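Local structure of SAM-dependent methyltransferase (Anabaena variabilis ATCC 29413, 3GGD) at residues I13-A18 against V139-L144; W23-V28 against V189-I194; R106-D109 against Q115-Q118. The protein probably transfers a methyl group from S-adenosyl-L-methionine to an unidentified acceptor, and binds the product S-adenosyl-L-homocysteine. All coordinates share one frame; numbering follows the deposited sequence.

Overall arrangement
Residues 13-18 lead into helix 15-29, and 23-28 lie further along the same helix. Next come the parallel strands of the Rossmann-like sheet. Interaction 3 closes the shortest loop here: the end of strand 103-107 meets the start of helix 113-123, only a few residues on. Interaction 1 then brings 139-144, at the head of helix 142-153, back to 13-18 across 120 residues. Interaction 2 closes last, where 189-194, near the end of helix 184-190, meets 23-28. Interactions 1 and 2 cross along the chain, and interaction 3 nests inside both. Ile-13 and the N-terminal helix are thus tied to the start of helix 142-153 and to a later turn, and each contact includes S-adenosyl-L-homocysteine pocket residues.

Interaction 1: I13-A18 against V139-L144; sequences INVADA and VEKREL
Lys-141 reaches across to the backbone of Ile-13, and its ammonium group makes the polar side of this contact. Lys-141 NZ lies 2.8 Å from Ile-13 O, the nearest approach between the segments. A water adds a second link: it accepts from Lys-141 NZ at 2.7 Å and from Ile-13 N at 3.2 Å. Ile-13 O thus lies close to the lysine end, and Ile-13 N is linked to it through the water. The lysine gets there by its shape. Its CG stands beside the backbone N (chi1 -71°), and the chain runs out extended from there. NZ meets Ile-13, while the far methylenes run beside Val-15.

Carbon packing is slight. The CG2 methyl of Val-15 lies 4.3 Å from Lys-141 CD, and the Val-15 side chain also touches Pro-138 and the bound S-adenosyl-L-homocysteine. Val-15 is thus a pocket residue whose CG2 branch faces the lysine.

Capping orders the first segment from within. Asn-14 is the N-cap of helix 15-29, and its OD1 accepts from Asp-17 N at 3.0 Å. That bond is nearly straight at the hydrogen (172°), with the donor tilted 31° from the carbonyl plane. In the second segment, Val-139 CG2 lies over one face of the Arg-142 guanidinium, toward its rim. Arg-142 itself binds carbonyls of Ile-137 and Ile-198.

The contact sits at the starts of two helices. Helix 15-29 carries the capped end beside the ligand. Lys-141 lies at the start of helix 142-153, which follows strand 127-131 and leads to strand 158-164. Helix 201-207 packs against that start through Tyr-207.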
loop_
_atom_site.group_PDB
_atom_site.type_symbol
_atom_site.label_atom_id
_atom_site.label_comp_id
_atom_site.label_asym_id
_atom_site.label_seq_id
_atom_site.Cartn_x
_atom_site.Cartn_y
_atom_site.Cartn_z
ATOM N N ILE A 13 16.928 6.521 3.718
ATOM C CA ILE A 13 16.896 5.132 4.158
ATOM C C ILE A 13 17.087 4.155 3.015
ATOM O O ILE A 13 16.929 4.495 1.851
ATOM C CB ILE A 13 15.530 4.757 4.827
ATOM C CG1 ILE A 13 14.367 5.138 3.915
ATOM C CG2 ILE A 13 15.358 5.437 6.148
ATOM C CD1 ILE A 13 12.992 4.526 4.360
ATOM N N ASN A 14 17.426 2.934 3.388
ATOM C CA ASN A 14 17.340 1.806 2.505
ATOM C C ASN A 14 15.938 1.278 2.762
ATOM O O ASN A 14 15.656 0.744 3.843
ATOM C CB ASN A 14 18.388 0.757 2.842
ATOM C CG ASN A 14 18.336 -0.408 1.893
ATOM O OD1 ASN A 14 17.326 -1.111 1.796
ATOM N ND2 ASN A 14 19.430 -0.613 1.162
ATOM N N VAL A 15 15.059 1.462 1.772
ATOM C CA VAL A 15 13.656 1.170 1.926
ATOM C C VAL A 15 13.403 -0.309 2.294
ATOM O O VAL A 15 12.628 -0.592 3.223
ATOM C CB VAL A 15 12.863 1.592 0.646
ATOM C CG1 VAL A 15 11.393 1.047 0.665
ATOM C CG2 VAL A 15 12.925 3.132 0.452
ATOM N N ALA A 16 14.043 -1.240 1.572
ATOM C CA ALA A 16 13.878 -2.692 1.817
ATOM C C ALA A 16 14.265 -3.035 3.254
ATOM O O ALA A 16 13.504 -3.678 3.966
ATOM C CB ALA A 16 14.720 -3.533 0.803
ATOM N N ASP A 17 15.434 -2.564 3.673
ATOM C CA ASP A 17 15.938 -2.805 5.020
ATOM C C ASP A 17 15.054 -2.226 6.124
ATOM O O ASP A 17 14.787 -2.876 7.151
ATOM C CB ASP A 17 17.339 -2.217 5.161
ATOM C CG ASP A 17 18.410 -3.006 4.395
ATOM O OD1 ASP A 17 18.123 -4.100 3.848
ATOM O OD2 ASP A 17 19.558 -2.517 4.366
ATOM N N ALA A 18 14.593 -0.996 5.919
ATOM C CA ALA A 18 13.791 -0.310 6.944
ATOM C C ALA A 18 12.484 -1.069 7.200
ATOM O O ALA A 18 12.099 -1.328 8.362
ATOM C CB ALA A 18 13.529 1.133 6.522
ATOM N N VAL A 139 10.509 10.267 -2.731
ATOM C CA VAL A 139 10.147 10.816 -4.046
ATOM C C VAL A 139 11.150 10.447 -5.132
ATOM O O VAL A 139 10.751 10.068 -6.236
ATOM C CB VAL A 139 9.898 12.347 -3.959
ATOM C CG1 VAL A 139 9.816 12.998 -5.361
ATOM C CG2 VAL A 139 8.599 12.559 -3.174
ATOM N N GLU A 140 12.432 10.475 -4.789
ATOM C CA GLU A 140 13.474 10.140 -5.750
ATOM C C GLU A 140 13.527 8.643 -6.148
ATOM O O GLU A 140 14.230 8.289 -7.072
ATOM C CB GLU A 140 14.845 10.616 -5.265
ATOM C CG GLU A 140 15.355 9.868 -4.028
ATOM C CD GLU A 140 14.852 10.404 -2.645
ATOM O OE1 GLU A 140 13.860 11.223 -2.525
ATOM O OE2 GLU A 140 15.524 9.963 -1.665
ATOM N N LYS A 141 12.770 7.782 -5.473
ATOM C CA LYS A 141 12.719 6.377 -5.806
ATOM C C LYS A 141 11.400 5.965 -6.423
ATOM O O LYS A 141 11.232 4.805 -6.808
ATOM C CB LYS A 141 13.000 5.558 -4.547
ATOM C CG LYS A 141 14.485 5.706 -4.159
ATOM C CD LYS A 141 14.690 5.354 -2.727
ATOM C CE LYS A 141 16.214 5.466 -2.279
ATOM N NZ LYS A 141 16.266 5.429 -0.742
ATOM N N ARG A 142 10.468 6.905 -6.529
ATOM C CA ARG A 142 9.118 6.581 -6.987
ATOM C C ARG A 142 9.032 6.099 -8.434
ATOM O O ARG A 142 8.185 5.276 -8.740
ATOM C CB ARG A 142 8.157 7.755 -6.774
ATOM C CG ARG A 142 7.787 7.931 -5.304
ATOM C CD ARG A 142 6.891 9.143 -5.078
ATOM N NE ARG A 142 6.455 9.234 -3.672
ATOM C CZ ARG A 142 5.455 10.011 -3.243
ATOM N NH1 ARG A 142 4.777 10.769 -4.104
ATOM N NH2 ARG A 142 5.129 10.017 -1.952
ATOM N N GLU A 143 9.901 6.600 -9.294
ATOM C CA GLU A 143 9.873 6.205 -10.692
ATOM C C GLU A 143 10.162 4.700 -10.831
ATOM O O GLU A 143 9.589 4.063 -11.681
ATOM C CB GLU A 143 10.845 7.075 -11.520
ATOM C CG GLU A 143 11.213 6.521 -12.927
ATOM C CD GLU A 143 10.040 6.446 -13.970
ATOM O OE1 GLU A 143 8.944 7.034 -13.763
ATOM O OE2 GLU A 143 10.253 5.793 -15.030
ATOM N N LEU A 144 11.023 4.149 -9.976
ATOM C CA LEU A 144 11.354 2.731 -9.992
ATOM C C LEU A 144 10.105 1.911 -9.690
ATOM O O LEU A 144 9.815 0.909 -10.364
ATOM C CB LEU A 144 12.481 2.437 -8.988
ATOM C CG LEU A 144 13.879 2.991 -9.324
ATOM C CD1 LEU A 144 14.824 2.942 -8.105
ATOM C CD2 LEU A 144 14.525 2.247 -10.526
HETATM O O HOH W 1 15.916 7.553 0.880
#

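Interaction 2: W23-V28 against V189-I194; sequences WNKTLV and VMEHGI. With SAH (S-adenosyl-L-homocysteine), chain E.
Lys-25 NZ is held by two acceptors: His-192 NE2, at 2.9 Å, and the backbone O of Leu-188. The lysine stands on helix 15-29 of this Rossmann-like methyltransferase. The histidine lies in a type I beta turn, from Met-190 (a selenomethionine) to Gly-193, near the C-terminal end of helix 184-190. The contact therefore joins the N-terminal helix to that later turn.

Lys-25 CG is anti to the backbone N (chi1 172°). The chain then bends at chi3 (70°), which brings NZ to the edge of the imidazole. NZ is only 13° out of the ring plane, as suits a bond to the ring nitrogen NE2. The CD methylene lies at the same ring edge, 3.8 Å from NE2.

The ring is held at its other nitrogen too. His-192 ND1 is hydrogen-bonded to Gln-21 OE1, one turn before Lys-25 on helix 15-29. With NE2 accepting and ND1 facing an amide oxygen, the ring is probably protonated at ND1. Two residues of one helix thus fix its rotation. Glu-191 adds little: its CB is 4.3 Å from Lys-25 NZ, but its carboxylate turns away, with OE1 6.2 Å from that nitrogen.

The Trp-23 indole takes no part in the turn contact. The ribose of the ligand meets it at its edge. Trp-23 NE1 donates to O3' of S-adenosyl-L-homocysteine at 3.0 Å, and more weakly to ribose O2' at 3.2 Å.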
loop_
_atom_site.group_PDB
_atom_site.type_symbol
_atom_site.label_atom_id
_atom_site.label_comp_id
_atom_site.label_asym_id
_atom_site.label_seq_id
_atom_site.Cartn_x
_atom_site.Cartn_y
_atom_site.Cartn_z
ATOM N N TRP A 23 8.863 -4.882 10.159
ATOM C CA TRP A 23 8.042 -6.086 10.162
ATOM C C TRP A 23 8.632 -7.147 11.040
ATOM O O TRP A 23 7.906 -7.848 11.735
ATOM C CB TRP A 23 7.813 -6.603 8.751
ATOM C CG TRP A 23 6.713 -5.906 8.010
ATOM C CD1 TRP A 23 6.826 -5.193 6.840
ATOM C CD2 TRP A 23 5.314 -5.879 8.353
ATOM N NE1 TRP A 23 5.602 -4.748 6.442
ATOM C CE2 TRP A 23 4.656 -5.142 7.357
ATOM C CE3 TRP A 23 4.562 -6.420 9.407
ATOM C CZ2 TRP A 23 3.279 -4.951 7.358
ATOM C CZ3 TRP A 23 3.180 -6.200 9.434
ATOM C CH2 TRP A 23 2.553 -5.483 8.416
ATOM N N ASN A 24 9.950 -7.252 11.072
ATOM C CA ASN A 24 10.538 -8.230 11.983
ATOM C C ASN A 24 10.272 -7.861 13.469
ATOM O O ASN A 24 10.009 -8.732 14.313
ATOM C CB ASN A 24 12.020 -8.407 11.757
ATOM C CG ASN A 24 12.554 -9.671 12.446
ATOM O OD1 ASN A 24 13.276 -9.579 13.418
ATOM N ND2 ASN A 24 12.139 -10.838 11.979
ATOM N N LYS A 25 10.346 -6.573 13.779
ATOM C CA LYS A 25 10.021 -6.118 15.123
ATOM C C LYS A 25 8.564 -6.433 15.438
ATOM O O LYS A 25 8.237 -6.889 16.543
ATOM C CB LYS A 25 10.271 -4.620 15.275
ATOM C CG LYS A 25 9.759 -4.104 16.596
ATOM C CD LYS A 25 9.596 -2.656 16.651
ATOM C CE LYS A 25 8.475 -2.129 15.819
ATOM N NZ LYS A 25 8.870 -0.675 15.666
ATOM N N THR A 26 7.686 -6.186 14.464
ATOM C CA THR A 26 6.263 -6.502 14.597
ATOM C C THR A 26 6.008 -7.994 14.813
ATOM O O THR A 26 5.262 -8.372 15.732
ATOM C CB THR A 26 5.516 -5.947 13.393
ATOM O OG1 THR A 26 5.781 -4.541 13.333
ATOM C CG2 THR A 26 4.020 -6.234 13.470
ATOM N N LEU A 27 6.656 -8.837 13.995
ATOM C CA LEU A 27 6.585 -10.297 14.105
ATOM C C LEU A 27 7.071 -10.793 15.461
ATOM O O LEU A 27 6.375 -11.552 16.145
ATOM C CB LEU A 27 7.439 -10.960 13.009
ATOM C CG LEU A 27 7.681 -12.498 13.029
ATOM C CD1 LEU A 27 6.370 -13.291 12.955
ATOM C CD2 LEU A 27 8.615 -12.894 11.888
ATOM N N VAL A 28 8.270 -10.384 15.853
ATOM C CA VAL A 28 8.815 -10.807 17.142
ATOM C C VAL A 28 7.975 -10.389 18.347
ATOM O O VAL A 28 7.702 -11.190 19.281
ATOM C CB VAL A 28 10.253 -10.311 17.338
ATOM C CG1 VAL A 28 10.756 -10.614 18.796
ATOM C CG2 VAL A 28 11.199 -10.968 16.292
ATOM N N VAL A 189 6.266 2.896 13.349
ATOM C CA VAL A 189 6.822 2.768 11.996
ATOM C C VAL A 189 8.002 3.730 11.844
ATOM O O VAL A 189 9.054 3.367 11.324
ATOM C CB VAL A 189 5.790 3.098 10.845
ATOM C CG1 VAL A 189 6.177 2.357 9.528
ATOM C CG2 VAL A 189 4.361 2.765 11.259
HETATM N N MSE A 190 7.813 4.966 12.293
HETATM C CA MSE A 190 8.840 6.024 12.143
HETATM C C MSE A 190 10.134 5.721 12.867
HETATM O O MSE A 190 11.199 6.241 12.548
HETATM C CB MSE A 190 8.285 7.362 12.633
HETATM C CG MSE A 190 7.094 7.845 11.766
HETATM SE SE MSE A 190 6.320 9.503 12.539
HETATM C CE MSE A 190 7.872 10.613 12.989
ATOM N N GLU A 191 10.036 4.868 13.866
ATOM C CA GLU A 191 11.206 4.361 14.582
ATOM C C GLU A 191 12.241 3.831 13.587
ATOM O O GLU A 191 13.421 3.854 13.850
ATOM C CB GLU A 191 10.683 3.272 15.540
ATOM C CG GLU A 191 11.545 2.811 16.556
ATOM C CD GLU A 191 11.947 3.898 17.558
ATOM O OE1 GLU A 191 11.045 4.554 18.140
ATOM O OE2 GLU A 191 13.177 4.063 17.790
ATOM N N HIS A 192 11.800 3.377 12.417
ATOM C CA HIS A 192 12.691 2.777 11.418
ATOM C C HIS A 192 13.124 3.727 10.304
ATOM O O HIS A 192 13.742 3.298 9.335
ATOM C CB HIS A 192 12.035 1.494 10.872
ATOM C CG HIS A 192 11.733 0.518 11.974
ATOM N ND1 HIS A 192 12.716 -0.252 12.556
ATOM C CD2 HIS A 192 10.610 0.311 12.704
ATOM C CE1 HIS A 192 12.201 -0.927 13.568
ATOM N NE2 HIS A 192 10.928 -0.598 13.692
ATOM N N GLY A 193 12.831 5.015 10.461
ATOM C CA GLY A 193 13.179 6.012 9.432
ATOM C C GLY A 193 12.111 6.157 8.333
ATOM O O GLY A 193 12.220 7.032 7.468
ATOM N N ILE A 194 11.084 5.318 8.368
ATOM C CA ILE A 194 9.949 5.395 7.424
ATOM C C ILE A 194 9.083 6.596 7.795
ATOM O O ILE A 194 8.933 6.922 8.995
ATOM C CB ILE A 194 9.099 4.098 7.487
ATOM C CG1 ILE A 194 9.959 2.884 7.046
ATOM C CG2 ILE A 194 7.794 4.205 6.645
ATOM C CD1 ILE A 194 9.510 1.512 7.610
HETATM N N SAH E . -1.130 -3.000 1.686
HETATM C CA SAH E . -0.918 -3.425 3.095
HETATM C CB SAH E . 0.354 -2.830 3.736
HETATM C CG SAH E . 0.541 -1.302 3.762
HETATM S SD SAH E . 2.032 -0.787 4.633
HETATM C C SAH E . -2.120 -3.097 3.968
HETATM O O SAH E . -2.301 -3.712 5.049
HETATM O OXT SAH E . -2.908 -2.211 3.637
HETATM C "C5'" SAH E . 3.161 -0.601 3.282
HETATM C "C4'" SAH E . 3.732 -1.961 2.783
HETATM O "O4'" SAH E . 4.619 -1.735 1.661
HETATM C "C3'" SAH E . 4.578 -2.764 3.788
HETATM O "O3'" SAH E . 4.128 -4.100 3.934
HETATM C "C2'" SAH E . 5.978 -2.772 3.187
HETATM O "O2'" SAH E . 6.827 -3.872 3.574
HETATM C "C1'" SAH E . 5.684 -2.674 1.702
HETATM N N9 SAH E . 6.823 -2.209 0.900
HETATM C C8 SAH E . 7.650 -1.184 1.244
HETATM N N7 SAH E . 8.569 -0.995 0.282
HETATM C C5 SAH E . 8.324 -1.930 -0.685
HETATM C C6 SAH E . 8.975 -2.301 -1.936
HETATM N N6 SAH E . 10.071 -1.581 -2.274
HETATM N N1 SAH E . 8.503 -3.323 -2.665
HETATM C C2 SAH E . 7.408 -4.029 -2.238
HETATM N N3 SAH E . 6.794 -3.736 -1.091
HETATM C C4 SAH E . 7.209 -2.744 -0.280
#

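Interaction 3: R106-D109 against Q115-Q118; sequences RLLD and QAAQ. With SAH (S-adenosyl-L-homocysteine), chain E; EDO (1,2-ethanediol), chain S; SO4 (sulfate ion), chain H.
Gln-115 reaches back to Asp-109 with its amide oxygen. Its chain is extended beyond CG, and CG stands beside the backbone N (chi1 -64°). Gln-115 OE1 accepts from Asp-109 N at 2.9 Å. The bond is fairly straight at the hydrogen (163°), but the donor lies 37° out of the carbonyl plane. The side chains of Gln-115 and Leu-108 run antiparallel alongside each other, with Gln-115 CB 4.0 Å from Leu-108 CD1.

Ala-116 follows in the first turn of helix 113-123. Leu-108 CD1 packs onto its backbone, 3.7 Å from Ala-116 N, and more loosely onto its methyl. A water links the segments here: it donates to Asp-109 O at 3.1 Å and accepts weakly from Ala-116 N.

Gln-118 meets Arg-106 at the edge of the guanidinium, with its CG 4.0 Å from Arg-106 NH2. Both are tied to Glu-122: Arg-106 NH1 by a salt bridge, Gln-118 NE2 by a hydrogen bond. A 1,2-ethanediol is bound here, probably from the crystallisation liquor, and its O2 accepts from Arg-106 NE at 3.0 Å.

The chemistry places Gln-115 in the second shell of the cofactor site. Asp-109 OD1 accepts from the adenine N6 of S-adenosyl-L-homocysteine at 3.0 Å and also from Leu-111 N. By holding the Asp-109 backbone, Gln-115 probably helps to position the carboxylate that accepts from the adenine N6.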
loop_
_atom_site.group_PDB
_atom_site.type_symbol
_atom_site.label_atom_id
_atom_site.label_comp_id
_atom_site.label_asym_id
_atom_site.label_seq_id
_atom_site.Cartn_x
_atom_site.Cartn_y
_atom_site.Cartn_z
ATOM N N ARG A 106 4.795 -13.997 -2.228
ATOM C CA ARG A 106 6.103 -14.032 -2.849
ATOM C C ARG A 106 6.868 -12.732 -2.592
ATOM O O ARG A 106 6.285 -11.637 -2.607
ATOM C CB ARG A 106 5.909 -14.283 -4.337
ATOM C CG ARG A 106 7.145 -14.178 -5.147
ATOM C CD ARG A 106 6.929 -14.954 -6.439
ATOM N NE ARG A 106 8.050 -14.806 -7.368
ATOM C CZ ARG A 106 8.114 -15.409 -8.544
ATOM N NH1 ARG A 106 7.124 -16.205 -8.925
ATOM N NH2 ARG A 106 9.158 -15.192 -9.343
ATOM N N LEU A 107 8.166 -12.867 -2.338
ATOM C CA LEU A 107 9.029 -11.724 -2.098
ATOM C C LEU A 107 9.178 -10.953 -3.392
ATOM O O LEU A 107 9.321 -11.538 -4.455
ATOM C CB LEU A 107 10.420 -12.164 -1.631
ATOM C CG LEU A 107 10.593 -12.682 -0.199
ATOM C CD1 LEU A 107 11.966 -13.299 -0.058
ATOM C CD2 LEU A 107 10.380 -11.575 0.834
ATOM N N LEU A 108 9.073 -9.637 -3.303
ATOM C CA LEU A 108 9.384 -8.770 -4.445
ATOM C C LEU A 108 9.664 -7.363 -3.956
ATOM O O LEU A 108 8.949 -6.828 -3.094
ATOM C CB LEU A 108 8.265 -8.749 -5.521
ATOM C CG LEU A 108 8.468 -7.798 -6.738
ATOM C CD1 LEU A 108 8.004 -8.444 -8.086
ATOM C CD2 LEU A 108 7.764 -6.494 -6.523
ATOM N N ASP A 109 10.687 -6.769 -4.540
ATOM C CA ASP A 109 11.055 -5.406 -4.266
ATOM C C ASP A 109 10.679 -4.529 -5.445
ATOM O O ASP A 109 11.315 -4.606 -6.503
ATOM C CB ASP A 109 12.585 -5.328 -3.981
ATOM C CG ASP A 109 13.028 -3.945 -3.479
ATOM O OD1 ASP A 109 12.310 -2.942 -3.735
ATOM O OD2 ASP A 109 14.082 -3.874 -2.802
ATOM N N GLN A 115 12.716 -7.684 -10.974
ATOM C CA GLN A 115 11.921 -8.680 -10.262
ATOM C C GLN A 115 10.485 -8.702 -10.812
ATOM O O GLN A 115 9.893 -9.762 -11.018
ATOM C CB GLN A 115 11.970 -8.399 -8.760
ATOM C CG GLN A 115 13.396 -8.558 -8.210
ATOM C CD GLN A 115 13.516 -8.393 -6.717
ATOM O OE1 GLN A 115 12.520 -8.436 -5.991
ATOM N NE2 GLN A 115 14.749 -8.213 -6.242
ATOM N N ALA A 116 9.934 -7.527 -11.086
ATOM C CA ALA A 116 8.638 -7.448 -11.740
ATOM C C ALA A 116 8.663 -8.101 -13.127
ATOM O O ALA A 116 7.708 -8.781 -13.512
ATOM C CB ALA A 116 8.132 -5.948 -11.783
ATOM N N ALA A 117 9.737 -7.876 -13.893
ATOM C CA ALA A 117 9.884 -8.489 -15.186
ATOM C C ALA A 117 9.836 -10.023 -15.050
ATOM O O ALA A 117 9.219 -10.701 -15.867
ATOM C CB ALA A 117 11.245 -8.020 -15.898
ATOM N N GLN A 118 10.478 -10.562 -14.018
ATOM C CA GLN A 118 10.505 -12.016 -13.808
ATOM C C GLN A 118 9.079 -12.531 -13.556
ATOM O O GLN A 118 8.614 -13.442 -14.242
ATOM C CB GLN A 118 11.435 -12.378 -12.640
ATOM C CG GLN A 118 11.498 -13.865 -12.316
ATOM C CD GLN A 118 11.935 -14.723 -13.476
ATOM O OE1 GLN A 118 12.959 -14.450 -14.094
ATOM N NE2 GLN A 118 11.164 -15.779 -13.773
HETATM N N SAH E . -1.130 -3.000 1.686
HETATM C CA SAH E . -0.918 -3.425 3.095
HETATM C CB SAH E . 0.354 -2.830 3.736
HETATM C CG SAH E . 0.541 -1.302 3.762
HETATM S SD SAH E . 2.032 -0.787 4.633
HETATM C C SAH E . -2.120 -3.097 3.968
HETATM O O SAH E . -2.301 -3.712 5.049
HETATM O OXT SAH E . -2.908 -2.211 3.637
HETATM C "C5'" SAH E . 3.161 -0.601 3.282
HETATM C "C4'" SAH E . 3.732 -1.961 2.783
HETATM O "O4'" SAH E . 4.619 -1.735 1.661
HETATM C "C3'" SAH E . 4.578 -2.764 3.788
HETATM O "O3'" SAH E . 4.128 -4.100 3.934
HETATM C "C2'" SAH E . 5.978 -2.772 3.187
HETATM O "O2'" SAH E . 6.827 -3.872 3.574
HETATM C "C1'" SAH E . 5.684 -2.674 1.702
HETATM N N9 SAH E . 6.823 -2.209 0.900
HETATM C C8 SAH E . 7.650 -1.184 1.244
HETATM N N7 SAH E . 8.569 -0.995 0.282
HETATM C C5 SAH E . 8.324 -1.930 -0.685
HETATM C C6 SAH E . 8.975 -2.301 -1.936
HETATM N N6 SAH E . 10.071 -1.581 -2.274
HETATM N N1 SAH E . 8.503 -3.323 -2.665
HETATM C C2 SAH E . 7.408 -4.029 -2.238
HETATM N N3 SAH E . 6.794 -3.736 -1.091
HETATM C C4 SAH E . 7.209 -2.744 -0.280
HETATM C C1 EDO S . 10.857 -12.071 -8.758
HETATM O O1 EDO S . 11.890 -12.997 -9.062
HETATM C C2 EDO S . 10.948 -11.816 -7.248
HETATM O O2 EDO S . 9.909 -12.556 -6.589
HETATM S S SO4 H . 3.894 -17.000 -8.341
HETATM O O1 SO4 H . 2.639 -17.536 -8.886
HETATM O O2 SO4 H . 3.776 -16.545 -6.957
HETATM O O3 SO4 H . 4.309 -15.901 -9.199
HETATM O O4 SO4 H . 4.921 -18.042 -8.356
HETATM O O HOH W 2 9.782 -5.157 -9.117
#